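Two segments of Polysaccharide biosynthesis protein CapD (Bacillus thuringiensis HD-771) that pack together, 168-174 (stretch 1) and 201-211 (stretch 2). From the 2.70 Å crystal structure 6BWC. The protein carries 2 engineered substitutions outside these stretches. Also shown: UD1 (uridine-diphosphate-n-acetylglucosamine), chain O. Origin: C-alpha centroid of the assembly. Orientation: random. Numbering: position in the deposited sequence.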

# COMPACT_ATOMS: atom_id res chain seq x y z
N ARG C 168 16.14 -27.34 -9.42
CA ARG C 168 15.17 -27.40 -10.53
C ARG C 168 14.64 -28.80 -10.72
O ARG C 168 15.35 -29.71 -11.16
CB ARG C 168 15.81 -26.86 -11.82
CG ARG C 168 14.87 -26.28 -12.88
CD ARG C 168 15.64 -26.01 -14.19
NE ARG C 168 16.10 -24.62 -14.39
CZ ARG C 168 16.85 -24.18 -15.42
NH1 ARG C 168 17.28 -25.00 -16.37
NH2 ARG C 168 17.18 -22.91 -15.51
N PHE C 169 13.37 -28.97 -10.39
CA PHE C 169 12.75 -30.30 -10.25
C PHE C 169 12.03 -30.74 -11.53
O PHE C 169 11.63 -29.92 -12.37
CB PHE C 169 11.66 -30.30 -9.14
CG PHE C 169 12.13 -29.99 -7.74
CD1 PHE C 169 11.24 -29.42 -6.83
CD2 PHE C 169 13.42 -30.28 -7.30
CE1 PHE C 169 11.62 -29.14 -5.53
CE2 PHE C 169 13.79 -30.01 -5.99
CZ PHE C 169 12.89 -29.43 -5.10
N GLY C 170 11.82 -32.05 -11.63
CA GLY C 170 10.78 -32.61 -12.49
C GLY C 170 9.72 -33.26 -11.64
O GLY C 170 9.79 -33.21 -10.42
N ASN C 171 8.75 -33.89 -12.28
CA ASN C 171 7.55 -34.32 -11.59
C ASN C 171 7.90 -35.13 -10.38
O ASN C 171 8.48 -36.18 -10.51
CB ASN C 171 6.62 -35.13 -12.50
CG ASN C 171 6.11 -34.31 -13.66
OD1 ASN C 171 6.89 -33.68 -14.38
ND2 ASN C 171 4.80 -34.29 -13.84
N VAL C 172 7.53 -34.64 -9.20
CA VAL C 172 7.88 -35.31 -7.94
C VAL C 172 6.77 -36.28 -7.61
O VAL C 172 5.66 -35.87 -7.32
CB VAL C 172 8.09 -34.32 -6.79
CG1 VAL C 172 8.65 -35.04 -5.56
CG2 VAL C 172 9.06 -33.22 -7.23
N MET C 173 7.11 -37.57 -7.60
CA MET C 173 6.10 -38.65 -7.57
C MET C 173 5.31 -38.79 -6.26
O MET C 173 5.87 -38.94 -5.16
CB MET C 173 6.74 -39.98 -7.90
CG MET C 173 7.55 -39.94 -9.16
SD MET C 173 7.83 -41.58 -9.82
CE MET C 173 9.49 -41.24 -10.43
N GLY C 174 3.98 -38.78 -6.40
CA GLY C 174 3.06 -38.83 -5.27
C GLY C 174 2.82 -37.50 -4.58
O GLY C 174 2.00 -37.43 -3.65
N SER C 201 5.35 -37.12 -22.42
CA SER C 201 6.46 -37.73 -21.72
C SER C 201 6.85 -36.73 -20.64
O SER C 201 6.53 -35.55 -20.77
CB SER C 201 7.61 -38.00 -22.70
OG SER C 201 8.14 -36.79 -23.27
N ARG C 202 7.52 -37.18 -19.57
CA ARG C 202 7.87 -36.30 -18.45
C ARG C 202 9.12 -36.78 -17.71
O ARG C 202 9.26 -37.98 -17.46
CB ARG C 202 6.71 -36.27 -17.43
CG ARG C 202 5.44 -35.48 -17.81
CD ARG C 202 5.61 -33.99 -17.59
NE ARG C 202 4.37 -33.24 -17.85
CZ ARG C 202 3.97 -32.79 -19.05
NH1 ARG C 202 4.69 -32.99 -20.14
NH2 ARG C 202 2.83 -32.13 -19.14
N PHE C 203 10.01 -35.86 -17.35
CA PHE C 203 11.08 -36.16 -16.37
C PHE C 203 10.46 -36.31 -14.99
O PHE C 203 9.72 -35.42 -14.58
CB PHE C 203 12.12 -35.04 -16.30
CG PHE C 203 13.12 -35.05 -17.42
CD1 PHE C 203 13.05 -34.14 -18.46
CD2 PHE C 203 14.17 -35.97 -17.40
CE1 PHE C 203 13.99 -34.15 -19.48
CE2 PHE C 203 15.11 -35.98 -18.42
CZ PHE C 203 15.03 -35.07 -19.45
N MET C 204 10.74 -37.40 -14.29
CA MET C 204 10.16 -37.65 -12.96
C MET C 204 11.21 -38.10 -11.93
O MET C 204 12.08 -38.93 -12.23
CB MET C 204 9.01 -38.69 -13.05
CG MET C 204 7.95 -38.37 -14.10
SD MET C 204 6.29 -39.11 -14.04
CE MET C 204 5.76 -38.78 -12.38
N MET C 205 11.13 -37.53 -10.71
CA MET C 205 12.06 -37.79 -9.61
C MET C 205 11.30 -38.28 -8.37
O MET C 205 10.10 -38.08 -8.25
CB MET C 205 12.92 -36.54 -9.31
CG MET C 205 12.20 -35.37 -8.66
SD MET C 205 13.02 -33.75 -8.81
CE MET C 205 14.60 -34.15 -8.05
N THR C 206 12.01 -38.95 -7.46
CA THR C 206 11.47 -39.36 -6.16
C THR C 206 11.41 -38.18 -5.14
O THR C 206 12.00 -37.11 -5.32
CB THR C 206 12.25 -40.58 -5.55
OG1 THR C 206 13.57 -40.19 -5.14
CG2 THR C 206 12.34 -41.77 -6.54
N LEU C 207 10.67 -38.37 -4.06
CA LEU C 207 10.61 -37.36 -3.02
C LEU C 207 11.98 -37.15 -2.43
O LEU C 207 12.34 -36.02 -2.17
CB LEU C 207 9.62 -37.80 -1.95
CG LEU C 207 9.33 -36.90 -0.76
CD1 LEU C 207 9.06 -35.47 -1.20
CD2 LEU C 207 8.11 -37.46 -0.02
N ASN C 208 12.74 -38.25 -2.25
CA ASN C 208 14.11 -38.21 -1.67
C ASN C 208 15.14 -37.66 -2.63
O ASN C 208 16.09 -37.02 -2.21
CB ASN C 208 14.62 -39.61 -1.25
CG ASN C 208 13.76 -40.24 -0.18
OD1 ASN C 208 12.85 -41.00 -0.48
ND2 ASN C 208 14.03 -39.90 1.07
N GLN C 209 15.00 -37.98 -3.90
CA GLN C 209 15.77 -37.31 -4.93
C GLN C 209 15.57 -35.76 -4.86
O GLN C 209 16.54 -35.00 -4.89
CB GLN C 209 15.39 -37.89 -6.31
CG GLN C 209 16.03 -39.26 -6.57
CD GLN C 209 15.77 -39.83 -7.97
OE1 GLN C 209 14.64 -39.90 -8.45
NE2 GLN C 209 16.84 -40.24 -8.62
N ALA C 210 14.31 -35.34 -4.73
CA ALA C 210 13.95 -33.92 -4.61
C ALA C 210 14.47 -33.33 -3.32
O ALA C 210 15.10 -32.29 -3.33
CB ALA C 210 12.43 -33.74 -4.70
N THR C 211 14.20 -34.00 -2.22
CA THR C 211 14.70 -33.57 -0.92
C THR C 211 16.26 -33.42 -0.87
O THR C 211 16.77 -32.37 -0.42
CB THR C 211 14.22 -34.53 0.20
OG1 THR C 211 12.90 -34.99 -0.09
CG2 THR C 211 14.21 -33.84 1.54
C1' UD1 O . 4.18 -31.15 -12.15
C2' UD1 O . 4.18 -29.98 -11.18
C3' UD1 O . 4.75 -28.72 -11.83
C4' UD1 O . 6.08 -28.98 -12.52
C5' UD1 O . 6.10 -30.31 -13.30
C6' UD1 O . 7.54 -30.69 -13.66
C7' UD1 O . 2.25 -30.37 -9.71
C8' UD1 O . 0.76 -30.15 -9.53
N2' UD1 O . 2.83 -29.71 -10.71
O1' UD1 O . 3.44 -30.82 -13.31
O3' UD1 O . 4.88 -27.70 -10.82
O4' UD1 O . 6.40 -27.93 -13.41
O5' UD1 O . 5.50 -31.39 -12.55
O6' UD1 O . 7.63 -31.29 -14.95
O7' UD1 O . 2.84 -31.17 -8.98
N1 UD1 O . -2.68 -35.82 -16.49
C2 UD1 O . -3.76 -36.67 -16.90
N3 UD1 O . -4.96 -36.55 -16.31
C4 UD1 O . -5.18 -35.66 -15.33
C5 UD1 O . -4.17 -34.84 -14.89
C6 UD1 O . -2.92 -34.95 -15.48
O2 UD1 O . -3.62 -37.50 -17.82
O4 UD1 O . -6.29 -35.56 -14.78
C1B UD1 O . -1.35 -35.90 -17.13
C2B UD1 O . -0.74 -34.56 -17.53
O2' UD1 O . -1.14 -34.14 -18.83
C3B UD1 O . 0.76 -34.78 -17.40
C4B UD1 O . 0.83 -35.82 -16.30
O4B UD1 O . -0.45 -36.44 -16.20
O3B UD1 O . 1.39 -35.33 -18.57
C5B UD1 O . 1.21 -35.23 -14.95
O5B UD1 O . 0.27 -34.28 -14.43
PA UD1 O . 0.61 -33.73 -12.96
O1A UD1 O . -0.55 -32.99 -12.34
O2A UD1 O . 1.28 -34.81 -12.11
O3A UD1 O . 1.92 -32.80 -13.12
PB UD1 O . 2.51 -31.80 -14.25
O1B UD1 O . 1.41 -30.90 -14.77
O2B UD1 O . 3.41 -32.47 -15.29

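The sugar nucleotide is gripped from both stretches at one oxygen. Asn171 ND2 donates to UD1 O2B at 2.7 Å, and Arg202 NE donates to the same UD1 O2B at 2.8 Å. UD1 O6' in turn donates to Asn171 OD1 at 2.6 Å. The amide of asparagine suits this place because it donates and accepts at once. The two side chains also touch directly, with Asn171 OD1 3.5 Å from Arg202 CD.

The stretches pair as parallel strands through two bridges, Asn171 with Met204 and Val172 with Met205. Asn171 N donates to Phe203 O at 2.9 Å. Met205 N donates to Asn171 O at 3.0 Å, and Met173 N donates to Met205 O at 3.1 Å.

Gly170 N makes a weak hydrogen bond to Met205 SD at 3.5 Å. Gly170 has little room for a side chain: an ideal CB would lie 2.7 Å from Phe203 O, a clash.

The side chains sort onto two faces. Val172 and Met205 share one, where Val172 CG2 lies 4.1 Å from Met205 CG. Val172 CG1 also reaches the helix, 4.1 Å from Ala210 CB. The small alanine points toward stretch 1 and sits over one face of the Phe169 ring, with Phe169 CE2 4.2 Å from Ala210 CB. Met205 SD approaches this ring obliquely and packs 3.7 Å from Phe169 CB. On the other face, Asn171 CB meets Met204 CE at 3.8 Å. Met173 CB points sideways, but its flexible chain brings Met173 CE within 3.7 Å of Met204 CB.

Thr206 caps the helix that carries Ala210: Gln209 N donates to Thr206 OG1 at 2.9 Å. Thr206 N returns a bond to Gln209 OE1 at 3.0 Å. The contact buries 614 Å², both sides summed. Asn171, Val172, Met173, Met204 and Met205 are all buried, and Met205 has the largest area covered by the other stretch.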